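Local coordinates for protein tylactone synthase starter module and modules 1 & 2 (Streptomyces fradiae, PDB 2Z5L) that probably reduces the beta-keto group of the growing chain as the first ketoreductase of the tylosin polyketide synthase, setting the chirality of the resulting alcohol, at residues A[31-36]-A[148-153]; A[124-129]-A[166-171]; A[230-235]-A[241-246]; A[394-399]-A[496-501]. One frame throughout, in Å; residues are numbered along the deposited sequence.

Interaction 1 (A[31-36]-A[148-153]); sequences VTWKAL and RAVAVV
Trp33 packs on Val150 and Val152 in an apolar contact near the protein surface, with a CH-pi interaction from Val152, where strand 28-35 faces the loop running from strand 140-147 to helix 160-175. The main evidence is the position of Val152 CG2, 3.3 Å from the centroid of the five-membered ring of Trp33 and just 10° off the ring normal, hence over the face. Val152 CG1 sits nearer the root of the indole, 3.5 Å from Trp33 CG. Val150 serves the six-membered end: its CG2 lies 3.4 Å from Trp33 CZ2, approaching obliquely. With CG anti to its carbonyl carbon (chi1 -67°), Trp33 sends the indole toward the loop and bridges the backbones, whose CA atoms at Trp33 and Val152 are 6.5 Å apart. Beyond this loop, the indole also packs on Trp166 of helix 160-175 and on Ala234 and Arg243 of the neighbouring hairpin, while Glu156 OE1 accepts the backbone N-H groups of Val152 and Val153. The chemistry implies that dispersion and weak CH-pi attraction probably carry most of the contact, which is made largely by one indole and two valines and pairs no charges.

Interaction 2 (A[124-129]-A[166-171]); sequences TSIALL and WGFGRV
Ile126 and Leu129 pack on Phe168 in a buried contact between helix 119-135 and helix 160-175, in what is probably the structural, Rossmann-like N-terminal half, as in related polyketide ketoreductases, whose core is a run of parallel strands. At the start of the segment, Thr124 and Ser125 spend their hydroxyls within their own surroundings: Thr124 OG1 bonds to Asp120 O and Gly85 N, and Ser125 OG to Ala121 O. The backbone is regular here, with Leu128 N bonded to Thr124 O at 3.0 Å. Ile126 then makes the main contact. Ile126 CG1, anti to the carbonyl carbon at chi1 -74°, is 3.4 Å from the centroid of the Phe168 ring and 5° off the normal. Centring is confirmed by the individual separations, since Ile126 CG1 stays between 3.5 and 3.8 Å from every carbon of the Phe168 ring. The terminal methyl extends the cover along one side, Ile126 CD1 lying 3.6 Å from Phe168 CD1. On the other helix Phe168 has its CG anti to the backbone N (chi1 174°), which directs the ring toward helix 119-135. Leu128 points to another side of its helix and packs on Val91 and Leu95 of helix 88-99. Leu129 returns to the interface, touching Ala172 and Trp180 as well as the phenylalanine. Its contribution is a single branch that reaches the ring obliquely, Leu129 CD2 standing 3.7 Å from Phe168 CE2 and 4.0 Å from Phe168 CZ.

Interaction 3 (A[230-235]-A[241-246]); sequences EDQVAV and YGRRVS
Glu230 with Arg244 and Gln232 with Arg243 form side-chain pairs at a beta hairpin, strand 232-236 followed by strand 239-247, Glu230 standing just ahead of the first strand. Both members of the ionic pair are folded back: Glu230 bends at chi2 (-73°) and Arg244 likewise (-70°), so that carboxylate and guanidinium meet beside Gly242 with their planes 18° apart. Arg244 NH2 donates to the syn lone pair of Glu230 OE1 at 3.0 Å, and Arg244 NH1 adds a weak bond to Glu230 OE2 at 3.4 Å. Arg244 NH1 is further fixed by Arg243 O, 3.2 Å away, which it approaches from above the carbonyl plane. Arg243, in contrast, is extended from CG to NE and crosses the extended Gln232 at a slant; the bond from Arg243 NH1 to Gln232 OE1 (3.0 Å) is weak. The firmer partner of that guanidinium is Thr395 O, bonded to Arg243 NH2, while Gln232 OE1 also receives a weak bond from Arg170. The backbone gives the register: Arg243 N bonds to Gln232 O at 3.0 Å, and Ala234 and Tyr241 form an antiparallel hydrogen-bonded pair, with Ala234 N to Tyr241 O at 2.7 Å. Between them Val233 faces Gly242 in a non-hydrogen-bonded pair. The Tyr241 ring turns an edge to Ala234, with Ala234 O near the ring plane, 3.5 Å from Tyr241 CD1.

Interaction 4 (A[394-399]-A[496-501]); sequences GTWGNA and RLFDTV
Phe498 sets the edge of its ring against the face of Trp396, and the turns of 496-501 present it there. Arg496 opens the segment with a type I beta turn, closed by the bond from Asp499 N to Arg496 O at 3.2 Å; the two side chains are only loosely linked, Arg496 NH1 being a long 3.8 Å from Asp499 OD2. Leu497, bonded through its backbone to Val245, lays its CD1 over the centre of one face of the Phe498 ring, 3.2 Å above the plane. Phe498 itself, with CG anti to the carbonyl carbon (chi1 -54°), makes the T-shaped stack: its centroid is 5.1 Å from that of the five-membered ring of Trp396 and the planes stand at 84°. Phe498 CE2 leads, 3.6 Å from Trp396 CD2 and displaced toward the rim of the indole. Trp396 belongs to the loop between strand 386-391 and helix 402-419 of the ketoreductase domain, a short-chain dehydrogenase Rossmann fold, so the stack joins the segment ahead of the C-terminal helix 502-507 to that core. Phe485 and Trp482, from helix 482-492, which precedes this segment in the chain, extend the aromatic cluster, meeting Phe498 and Trp396 respectively. After Asp499, Thr500 turns its OG1 to Val245 O of the hairpin. Val501 completes a second type I turn, its N bonded to Phe498 O at 3.1 Å, and packs its side chain on Trp482.

How the interactions relate
Interactions 1 and 3 lie close, with centres about 7 Å apart, because strand 28-35 pairs with strand 239-247, as in the bond between Thr32 N and Arg244 O. Interaction 4, centred about 10 Å from interaction 3, meets the same strand one residue on, at Val245, which packs on both Trp396 and Phe498. Interaction 2 is farther off, about 16 to 19 Å from the centres of the others, yet helix 160-175 reaches them through Trp166 and Arg170, whose NH2 bonds to Gly394 O. Along the chain interactions 1 and 2 interleave, and 3 and 4 follow in series. This is consistent with two halves, as in related ketoreductases, joined through the hairpin and first strand, the C-terminal one probably catalytic.

Interaction 1 (A[31-36]-A[148-153])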
loop_
_atom_site.group_PDB
_atom_site.type_symbol
_atom_site.label_atom_id
_atom_site.label_comp_id
_atom_site.label_asym_id
_atom_site.label_seq_id
_atom_site.Cartn_x
_atom_site.Cartn_y
_atom_site.Cartn_z
ATOM N N VAL A 31 -5.915 -5.673 8.966
ATOM C CA VAL A 31 -6.651 -4.425 9.031
ATOM C C VAL A 31 -8.145 -4.662 9.159
ATOM O O VAL A 31 -8.762 -5.318 8.319
ATOM C CB VAL A 31 -6.387 -3.552 7.787
ATOM C CG1 VAL A 31 -7.239 -2.292 7.851
ATOM C CG2 VAL A 31 -4.914 -3.184 7.720
ATOM N N THR A 32 -8.716 -4.124 10.229
ATOM C CA THR A 32 -10.138 -4.246 10.493
ATOM C C THR A 32 -10.750 -2.855 10.552
ATOM O O THR A 32 -10.039 -1.842 10.542
ATOM C CB THR A 32 -10.400 -4.962 11.838
ATOM O OG1 THR A 32 -9.650 -4.318 12.884
ATOM C CG2 THR A 32 -10.002 -6.430 11.744
ATOM N N TRP A 33 -12.075 -2.814 10.640
ATOM C CA TRP A 33 -12.788 -1.549 10.685
ATOM C C TRP A 33 -13.657 -1.387 11.927
ATOM O O TRP A 33 -14.700 -2.028 12.057
ATOM C CB TRP A 33 -13.649 -1.410 9.431
ATOM C CG TRP A 33 -12.850 -1.269 8.172
ATOM C CD1 TRP A 33 -12.639 -2.224 7.211
ATOM C CD2 TRP A 33 -12.154 -0.098 7.735
ATOM N NE1 TRP A 33 -11.857 -1.715 6.202
ATOM C CE2 TRP A 33 -11.544 -0.411 6.498
ATOM C CE3 TRP A 33 -11.985 1.190 8.271
ATOM C CZ2 TRP A 33 -10.778 0.519 5.784
ATOM C CZ3 TRP A 33 -11.223 2.115 7.561
ATOM C CH2 TRP A 33 -10.630 1.773 6.331
ATOM N N LYS A 34 -13.225 -0.519 12.836
ATOM C CA LYS A 34 -13.973 -0.279 14.062
ATOM C C LYS A 34 -14.984 0.849 13.861
ATOM O O LYS A 34 -14.606 2.007 13.691
ATOM C CB LYS A 34 -13.021 0.074 15.209
ATOM C CG LYS A 34 -13.711 0.277 16.551
ATOM C CD LYS A 34 -12.708 0.494 17.672
ATOM C CE LYS A 34 -13.406 0.652 19.020
ATOM N NZ LYS A 34 -13.215 2.007 19.618
ATOM N N ALA A 35 -16.269 0.501 13.875
ATOM C CA ALA A 35 -17.339 1.479 13.697
ATOM C C ALA A 35 -17.283 2.518 14.812
ATOM O O ALA A 35 -17.595 2.223 15.964
ATOM C CB ALA A 35 -18.693 0.783 13.693
ATOM N N LEU A 36 -16.881 3.734 14.456
ATOM C CA LEU A 36 -16.764 4.820 15.420
ATOM C C LEU A 36 -18.128 5.342 15.858
ATOM O O LEU A 36 -18.281 5.832 16.978
ATOM C CB LEU A 36 -15.942 5.964 14.817
ATOM C CG LEU A 36 -14.473 5.681 14.482
ATOM C CD1 LEU A 36 -13.946 6.795 13.609
ATOM C CD2 LEU A 36 -13.649 5.550 15.749
ATOM N N ARG A 148 -14.590 3.821 -2.618
ATOM C CA ARG A 148 -14.314 2.417 -2.890
ATOM C C ARG A 148 -12.818 2.136 -2.758
ATOM O O ARG A 148 -12.302 1.162 -3.310
ATOM C CB ARG A 148 -14.816 2.034 -4.298
ATOM C CG ARG A 148 -16.170 1.306 -4.307
ATOM C CD ARG A 148 -16.748 1.115 -5.713
ATOM N NE ARG A 148 -15.835 0.431 -6.626
ATOM C CZ ARG A 148 -15.437 -0.831 -6.499
ATOM N NH1 ARG A 148 -14.596 -1.351 -7.389
ATOM N NH2 ARG A 148 -15.878 -1.571 -5.487
ATOM N N ALA A 149 -12.126 2.996 -2.016
ATOM C CA ALA A 149 -10.693 2.832 -1.806
ATOM C C ALA A 149 -10.421 1.608 -0.937
ATOM O O ALA A 149 -9.439 0.894 -1.139
ATOM C CB ALA A 149 -10.112 4.076 -1.141
ATOM N N VAL A 150 -11.305 1.370 0.024
ATOM C CA VAL A 150 -11.158 0.249 0.940
ATOM C C VAL A 150 -12.474 -0.506 1.108
ATOM O O VAL A 150 -13.538 0.103 1.144
ATOM C CB VAL A 150 -10.704 0.743 2.316
ATOM C CG1 VAL A 150 -9.295 1.328 2.231
ATOM C CG2 VAL A 150 -11.677 1.802 2.810
ATOM N N ALA A 151 -12.390 -1.832 1.222
ATOM C CA ALA A 151 -13.571 -2.676 1.400
ATOM C C ALA A 151 -13.863 -2.862 2.888
ATOM O O ALA A 151 -13.139 -3.570 3.585
ATOM C CB ALA A 151 -13.345 -4.024 0.740
ATOM N N VAL A 152 -14.924 -2.217 3.372
ATOM C CA VAL A 152 -15.306 -2.303 4.784
ATOM C C VAL A 152 -16.476 -3.259 5.040
ATOM O O VAL A 152 -16.541 -3.903 6.087
ATOM C CB VAL A 152 -15.697 -0.917 5.342
ATOM C CG1 VAL A 152 -16.057 -1.038 6.816
ATOM C CG2 VAL A 152 -14.562 0.069 5.139
ATOM N N VAL A 153 -17.396 -3.334 4.082
ATOM C CA VAL A 153 -18.573 -4.194 4.186
ATOM C C VAL A 153 -18.543 -5.280 3.102
ATOM O O VAL A 153 -17.946 -5.091 2.041
ATOM C CB VAL A 153 -19.884 -3.365 4.045
ATOM C CG1 VAL A 153 -19.927 -2.270 5.102
ATOM C CG2 VAL A 153 -19.984 -2.754 2.646
#

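Interaction 2 (A[124-129]-A[166-171])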
loop_
_atom_site.group_PDB
_atom_site.type_symbol
_atom_site.label_atom_id
_atom_site.label_comp_id
_atom_site.label_asym_id
_atom_site.label_seq_id
_atom_site.Cartn_x
_atom_site.Cartn_y
_atom_site.Cartn_z
ATOM N N THR A 124 -1.445 13.503 -9.221
ATOM C CA THR A 124 -1.882 14.876 -9.010
ATOM C C THR A 124 -2.205 15.152 -7.547
ATOM O O THR A 124 -2.090 16.289 -7.102
ATOM C CB THR A 124 -3.131 15.223 -9.840
ATOM O OG1 THR A 124 -2.968 14.762 -11.190
ATOM C CG2 THR A 124 -3.323 16.737 -9.867
ATOM N N SER A 125 -2.615 14.115 -6.815
ATOM C CA SER A 125 -2.946 14.250 -5.403
ATOM C C SER A 125 -1.656 14.475 -4.627
ATOM O O SER A 125 -1.591 15.321 -3.726
ATOM C CB SER A 125 -3.664 12.991 -4.885
ATOM O OG SER A 125 -4.972 12.883 -5.430
ATOM N N ILE A 126 -0.626 13.712 -4.974
ATOM C CA ILE A 126 0.668 13.858 -4.330
ATOM C C ILE A 126 1.166 15.274 -4.622
ATOM O O ILE A 126 1.662 15.965 -3.728
ATOM C CB ILE A 126 1.653 12.758 -4.839
ATOM C CG1 ILE A 126 1.247 11.423 -4.206
ATOM C CG2 ILE A 126 3.115 13.120 -4.496
ATOM C CD1 ILE A 126 2.006 10.246 -4.691
ATOM N N ALA A 127 0.986 15.711 -5.869
ATOM C CA ALA A 127 1.376 17.050 -6.304
ATOM C C ALA A 127 0.671 18.137 -5.470
ATOM O O ALA A 127 1.270 19.157 -5.145
ATOM C CB ALA A 127 1.041 17.237 -7.789
ATOM N N LEU A 128 -0.597 17.909 -5.137
ATOM C CA LEU A 128 -1.371 18.865 -4.342
ATOM C C LEU A 128 -0.760 19.037 -2.956
ATOM O O LEU A 128 -0.628 20.154 -2.456
ATOM C CB LEU A 128 -2.826 18.399 -4.184
ATOM C CG LEU A 128 -3.698 19.077 -3.108
ATOM C CD1 LEU A 128 -3.925 20.544 -3.451
ATOM C CD2 LEU A 128 -5.017 18.351 -2.998
ATOM N N LEU A 129 -0.413 17.921 -2.326
ATOM C CA LEU A 129 0.187 17.963 -0.997
ATOM C C LEU A 129 1.517 18.696 -1.054
ATOM O O LEU A 129 1.784 19.590 -0.239
ATOM C CB LEU A 129 0.395 16.545 -0.445
ATOM C CG LEU A 129 0.993 16.443 0.964
ATOM C CD1 LEU A 129 0.226 17.361 1.904
ATOM C CD2 LEU A 129 0.931 15.005 1.447
ATOM N N TRP A 166 -4.552 5.994 -0.139
ATOM C CA TRP A 166 -4.568 5.733 1.295
ATOM C C TRP A 166 -3.164 5.342 1.712
ATOM O O TRP A 166 -2.689 5.760 2.766
ATOM C CB TRP A 166 -5.568 4.633 1.632
ATOM C CG TRP A 166 -6.965 5.152 1.738
ATOM C CD1 TRP A 166 -7.732 5.693 0.734
ATOM C CD2 TRP A 166 -7.758 5.208 2.922
ATOM N NE1 TRP A 166 -8.954 6.080 1.228
ATOM C CE2 TRP A 166 -8.996 5.795 2.568
ATOM C CE3 TRP A 166 -7.545 4.820 4.254
ATOM C CZ2 TRP A 166 -10.014 6.004 3.496
ATOM C CZ3 TRP A 166 -8.560 5.029 5.179
ATOM C CH2 TRP A 166 -9.781 5.617 4.792
ATOM N N GLY A 167 -2.489 4.569 0.856
ATOM C CA GLY A 167 -1.135 4.163 1.161
ATOM C C GLY A 167 -0.236 5.371 1.320
ATOM O O GLY A 167 0.485 5.504 2.306
ATOM N N PHE A 168 -0.294 6.266 0.346
ATOM C CA PHE A 168 0.506 7.480 0.363
ATOM C C PHE A 168 0.087 8.401 1.495
ATOM O O PHE A 168 0.921 9.069 2.113
ATOM C CB PHE A 168 0.319 8.235 -0.944
ATOM C CG PHE A 168 0.981 9.566 -0.956
ATOM C CD1 PHE A 168 2.359 9.663 -1.130
ATOM C CD2 PHE A 168 0.245 10.721 -0.748
ATOM C CE1 PHE A 168 3.001 10.890 -1.097
ATOM C CE2 PHE A 168 0.877 11.951 -0.714
ATOM C CZ PHE A 168 2.264 12.041 -0.888
ATOM N N GLY A 169 -1.220 8.455 1.726
ATOM C CA GLY A 169 -1.767 9.314 2.764
ATOM C C GLY A 169 -1.148 9.074 4.131
ATOM O O GLY A 169 -0.874 10.024 4.863
ATOM N N ARG A 170 -0.950 7.801 4.475
ATOM C CA ARG A 170 -0.364 7.404 5.757
ATOM C C ARG A 170 1.096 7.831 5.888
ATOM O O ARG A 170 1.600 8.061 6.998
ATOM C CB ARG A 170 -0.498 5.887 5.949
ATOM C CG ARG A 170 -1.959 5.424 5.960
ATOM C CD ARG A 170 -2.081 3.941 6.255
ATOM N NE ARG A 170 -1.977 3.107 5.058
ATOM C CZ ARG A 170 -3.023 2.652 4.379
ATOM N NH1 ARG A 170 -4.261 2.947 4.779
ATOM N NH2 ARG A 170 -2.832 1.905 3.302
ATOM N N VAL A 171 1.779 7.932 4.757
ATOM C CA VAL A 171 3.163 8.359 4.755
ATOM C C VAL A 171 3.157 9.861 4.996
ATOM O O VAL A 171 4.011 10.389 5.718
ATOM C CB VAL A 171 3.848 8.061 3.393
ATOM C CG1 VAL A 171 5.225 8.717 3.345
ATOM C CG2 VAL A 171 3.972 6.564 3.204
#

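Interaction 3 (A[230-235]-A[241-246])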
loop_
_atom_site.group_PDB
_atom_site.type_symbol
_atom_site.label_atom_id
_atom_site.label_comp_id
_atom_site.label_asym_id
_atom_site.label_seq_id
_atom_site.Cartn_x
_atom_site.Cartn_y
_atom_site.Cartn_z
ATOM N N GLU A 230 -9.027 10.845 14.096
ATOM C CA GLU A 230 -9.353 9.769 13.174
ATOM C C GLU A 230 -9.082 10.231 11.741
ATOM O O GLU A 230 -9.990 10.683 11.038
ATOM C CB GLU A 230 -10.818 9.369 13.333
ATOM C CG GLU A 230 -11.169 8.805 14.705
ATOM C CD GLU A 230 -10.619 7.401 14.936
ATOM O OE1 GLU A 230 -10.835 6.854 16.040
ATOM O OE2 GLU A 230 -9.979 6.847 14.017
ATOM N N ASP A 231 -7.824 10.121 11.324
ATOM C CA ASP A 231 -7.404 10.524 9.991
ATOM C C ASP A 231 -7.477 9.395 8.957
ATOM O O ASP A 231 -6.824 9.454 7.914
ATOM C CB ASP A 231 -5.980 11.113 10.041
ATOM C CG ASP A 231 -4.973 10.188 10.722
ATOM O OD1 ASP A 231 -3.803 10.604 10.882
ATOM O OD2 ASP A 231 -5.345 9.056 11.096
ATOM N N GLN A 232 -8.283 8.379 9.253
ATOM C CA GLN A 232 -8.485 7.235 8.370
ATOM C C GLN A 232 -9.875 6.682 8.673
ATOM O O GLN A 232 -10.027 5.767 9.487
ATOM C CB GLN A 232 -7.429 6.145 8.622
ATOM C CG GLN A 232 -6.022 6.472 8.128
ATOM C CD GLN A 232 -5.079 5.281 8.238
ATOM O OE1 GLN A 232 -5.314 4.229 7.639
ATOM N NE2 GLN A 232 -4.016 5.439 9.003
ATOM N N VAL A 233 -10.884 7.245 8.014
ATOM C CA VAL A 233 -12.271 6.850 8.236
ATOM C C VAL A 233 -13.000 6.480 6.945
ATOM O O VAL A 233 -12.691 6.994 5.874
ATOM C CB VAL A 233 -13.039 8.001 8.941
ATOM C CG1 VAL A 233 -14.464 7.576 9.273
ATOM C CG2 VAL A 233 -12.292 8.413 10.202
ATOM N N ALA A 234 -13.963 5.574 7.057
ATOM C CA ALA A 234 -14.745 5.145 5.911
ATOM C C ALA A 234 -16.209 5.414 6.220
ATOM O O ALA A 234 -16.766 4.852 7.165
ATOM C CB ALA A 234 -14.528 3.665 5.654
ATOM N N VAL A 235 -16.828 6.283 5.435
ATOM C CA VAL A 235 -18.228 6.612 5.648
ATOM C C VAL A 235 -19.135 5.688 4.851
ATOM O O VAL A 235 -19.034 5.598 3.628
ATOM C CB VAL A 235 -18.520 8.071 5.245
ATOM C CG1 VAL A 235 -19.998 8.376 5.431
ATOM C CG2 VAL A 235 -17.670 9.016 6.079
ATOM N N TYR A 241 -16.470 4.378 9.886
ATOM C CA TYR A 241 -15.559 3.373 10.410
ATOM C C TYR A 241 -14.116 3.868 10.422
ATOM O O TYR A 241 -13.654 4.477 9.459
ATOM C CB TYR A 241 -15.657 2.106 9.568
ATOM C CG TYR A 241 -17.027 1.467 9.546
ATOM C CD1 TYR A 241 -18.081 2.032 8.825
ATOM C CD2 TYR A 241 -17.262 0.279 10.232
ATOM C CE1 TYR A 241 -19.338 1.420 8.785
ATOM C CE2 TYR A 241 -18.507 -0.339 10.204
ATOM C CZ TYR A 241 -19.541 0.231 9.478
ATOM O OH TYR A 241 -20.766 -0.398 9.451
ATOM N N GLY A 242 -13.414 3.605 11.518
ATOM C CA GLY A 242 -12.026 4.013 11.628
ATOM C C GLY A 242 -11.100 2.823 11.435
ATOM O O GLY A 242 -11.292 1.766 12.048
ATOM N N ARG A 243 -10.095 2.989 10.581
ATOM C CA ARG A 243 -9.137 1.924 10.292
ATOM C C ARG A 243 -8.366 1.518 11.546
ATOM O O ARG A 243 -7.933 2.366 12.323
ATOM C CB ARG A 243 -8.171 2.389 9.189
ATOM C CG ARG A 243 -7.257 1.305 8.625
ATOM C CD ARG A 243 -6.905 1.607 7.171
ATOM N NE ARG A 243 -5.935 0.666 6.615
ATOM C CZ ARG A 243 -4.658 0.599 6.983
ATOM N NH1 ARG A 243 -4.183 1.416 7.909
ATOM N NH2 ARG A 243 -3.849 -0.287 6.421
ATOM N N ARG A 244 -8.204 0.215 11.745
ATOM C CA ARG A 244 -7.487 -0.299 12.915
ATOM C C ARG A 244 -6.624 -1.508 12.575
ATOM O O ARG A 244 -6.993 -2.332 11.741
ATOM C CB ARG A 244 -8.489 -0.708 14.002
ATOM C CG ARG A 244 -9.257 0.436 14.637
ATOM C CD ARG A 244 -8.359 1.294 15.509
ATOM N NE ARG A 244 -9.143 2.188 16.353
ATOM C CZ ARG A 244 -9.846 3.221 15.903
ATOM N NH1 ARG A 244 -9.860 3.501 14.604
ATOM N NH2 ARG A 244 -10.547 3.963 16.750
ATOM N N VAL A 245 -5.471 -1.609 13.225
ATOM C CA VAL A 245 -4.591 -2.751 13.017
ATOM C C VAL A 245 -4.720 -3.683 14.224
ATOM O O VAL A 245 -4.409 -3.310 15.360
ATOM C CB VAL A 245 -3.098 -2.333 12.856
ATOM C CG1 VAL A 245 -2.906 -1.585 11.544
ATOM C CG2 VAL A 245 -2.655 -1.467 14.036
ATOM N N SER A 246 -5.181 -4.901 13.967
ATOM C CA SER A 246 -5.369 -5.887 15.021
ATOM C C SER A 246 -4.650 -7.202 14.712
ATOM O O SER A 246 -4.644 -7.660 13.571
ATOM C CB SER A 246 -6.867 -6.133 15.210
ATOM O OG SER A 246 -7.560 -6.032 13.976
#

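Interaction 4 (A[394-399]-A[496-501])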
loop_
_atom_site.group_PDB
_atom_site.type_symbol
_atom_site.label_atom_id
_atom_site.label_comp_id
_atom_site.label_asym_id
_atom_site.label_seq_id
_atom_site.Cartn_x
_atom_site.Cartn_y
_atom_site.Cartn_z
ATOM N N GLY A 394 2.998 0.036 3.151
ATOM C CA GLY A 394 1.746 0.316 2.478
ATOM C C GLY A 394 0.519 -0.041 3.296
ATOM O O GLY A 394 -0.601 0.079 2.792
ATOM N N THR A 395 0.708 -0.493 4.535
ATOM C CA THR A 395 -0.433 -0.849 5.389
ATOM C C THR A 395 -0.450 -0.028 6.678
ATOM O O THR A 395 -1.516 0.323 7.168
ATOM C CB THR A 395 -0.436 -2.350 5.782
ATOM O OG1 THR A 395 -0.284 -3.158 4.609
ATOM C CG2 THR A 395 -1.754 -2.711 6.465
ATOM N N TRP A 396 0.725 0.253 7.239
ATOM C CA TRP A 396 0.796 1.060 8.450
ATOM C C TRP A 396 1.290 2.451 8.121
ATOM O O TRP A 396 0.806 3.439 8.665
ATOM C CB TRP A 396 1.741 0.448 9.484
ATOM C CG TRP A 396 1.266 -0.840 10.063
ATOM C CD1 TRP A 396 0.068 -1.455 9.832
ATOM C CD2 TRP A 396 1.986 -1.690 10.959
ATOM N NE1 TRP A 396 -0.001 -2.640 10.523
ATOM C CE2 TRP A 396 1.165 -2.809 11.224
ATOM C CE3 TRP A 396 3.247 -1.616 11.560
ATOM C CZ2 TRP A 396 1.562 -3.846 12.067
ATOM C CZ3 TRP A 396 3.644 -2.647 12.399
ATOM C CH2 TRP A 396 2.803 -3.751 12.643
ATOM N N GLY A 397 2.265 2.534 7.228
ATOM C CA GLY A 397 2.805 3.832 6.866
ATOM C C GLY A 397 4.228 3.951 7.366
ATOM O O GLY A 397 4.602 3.306 8.346
ATOM N N ASN A 398 5.021 4.775 6.688
ATOM C CA ASN A 398 6.422 4.983 7.045
ATOM C C ASN A 398 7.024 6.122 6.223
ATOM O O ASN A 398 7.007 6.097 4.989
ATOM C CB ASN A 398 7.219 3.703 6.805
ATOM C CG ASN A 398 8.667 3.835 7.212
ATOM O OD1 ASN A 398 8.970 4.179 8.353
ATOM N ND2 ASN A 398 9.574 3.551 6.280
ATOM N N ALA A 399 7.575 7.110 6.916
ATOM C CA ALA A 399 8.166 8.278 6.272
ATOM C C ALA A 399 9.247 7.986 5.226
ATOM O O ALA A 399 9.987 7.008 5.333
ATOM C CB ALA A 399 8.735 9.224 7.342
ATOM N N ARG A 496 -5.348 6.690 16.355
ATOM C CA ARG A 496 -6.092 5.538 16.858
ATOM C C ARG A 496 -5.758 4.226 16.128
ATOM O O ARG A 496 -6.259 3.154 16.485
ATOM C CB ARG A 496 -7.593 5.824 16.728
ATOM C CG ARG A 496 -8.091 7.071 17.482
ATOM C CD ARG A 496 -8.205 6.829 18.989
ATOM N NE ARG A 496 -9.302 7.592 19.591
ATOM C CZ ARG A 496 -9.773 7.399 20.822
ATOM N NH1 ARG A 496 -9.244 6.463 21.602
ATOM N NH2 ARG A 496 -10.786 8.131 21.269
ATOM N N LEU A 497 -4.902 4.322 15.117
ATOM C CA LEU A 497 -4.513 3.177 14.306
ATOM C C LEU A 497 -4.056 1.922 15.060
ATOM O O LEU A 497 -4.580 0.826 14.836
ATOM C CB LEU A 497 -3.427 3.617 13.319
ATOM C CG LEU A 497 -3.187 2.763 12.069
ATOM C CD1 LEU A 497 -2.159 1.708 12.361
ATOM C CD2 LEU A 497 -4.500 2.151 11.597
ATOM N N PHE A 498 -3.087 2.083 15.952
ATOM C CA PHE A 498 -2.565 0.955 16.704
ATOM C C PHE A 498 -3.200 0.745 18.076
ATOM O O PHE A 498 -2.706 -0.064 18.867
ATOM C CB PHE A 498 -1.048 1.092 16.879
ATOM C CG PHE A 498 -0.297 1.286 15.586
ATOM C CD1 PHE A 498 -0.091 2.562 15.068
ATOM C CD2 PHE A 498 0.214 0.190 14.895
ATOM C CE1 PHE A 498 0.612 2.743 13.879
ATOM C CE2 PHE A 498 0.917 0.358 13.706
ATOM C CZ PHE A 498 1.120 1.639 13.197
ATOM N N ASP A 499 -4.275 1.462 18.389
ATOM C CA ASP A 499 -4.897 1.267 19.699
ATOM C C ASP A 499 -5.421 -0.156 19.858
ATOM O O ASP A 499 -5.454 -0.682 20.968
ATOM C CB ASP A 499 -6.047 2.256 19.930
ATOM C CG ASP A 499 -5.560 3.641 20.329
ATOM O OD1 ASP A 499 -4.441 3.753 20.888
ATOM O OD2 ASP A 499 -6.304 4.618 20.100
ATOM N N THR A 500 -5.821 -0.778 18.753
ATOM C CA THR A 500 -6.342 -2.140 18.789
ATOM C C THR A 500 -5.268 -3.192 19.050
ATOM O O THR A 500 -5.523 -4.389 18.927
ATOM C CB THR A 500 -7.061 -2.495 17.476
ATOM O OG1 THR A 500 -6.450 -1.786 16.389
ATOM C CG2 THR A 500 -8.534 -2.141 17.562
ATOM N N VAL A 501 -4.066 -2.744 19.399
ATOM C CA VAL A 501 -2.973 -3.663 19.696
ATOM C C VAL A 501 -2.623 -3.548 21.168
ATOM O O VAL A 501 -2.186 -2.492 21.627
ATOM C CB VAL A 501 -1.711 -3.351 18.879
ATOM C CG1 VAL A 501 -0.595 -4.294 19.293
ATOM C CG2 VAL A 501 -1.999 -3.496 17.395
#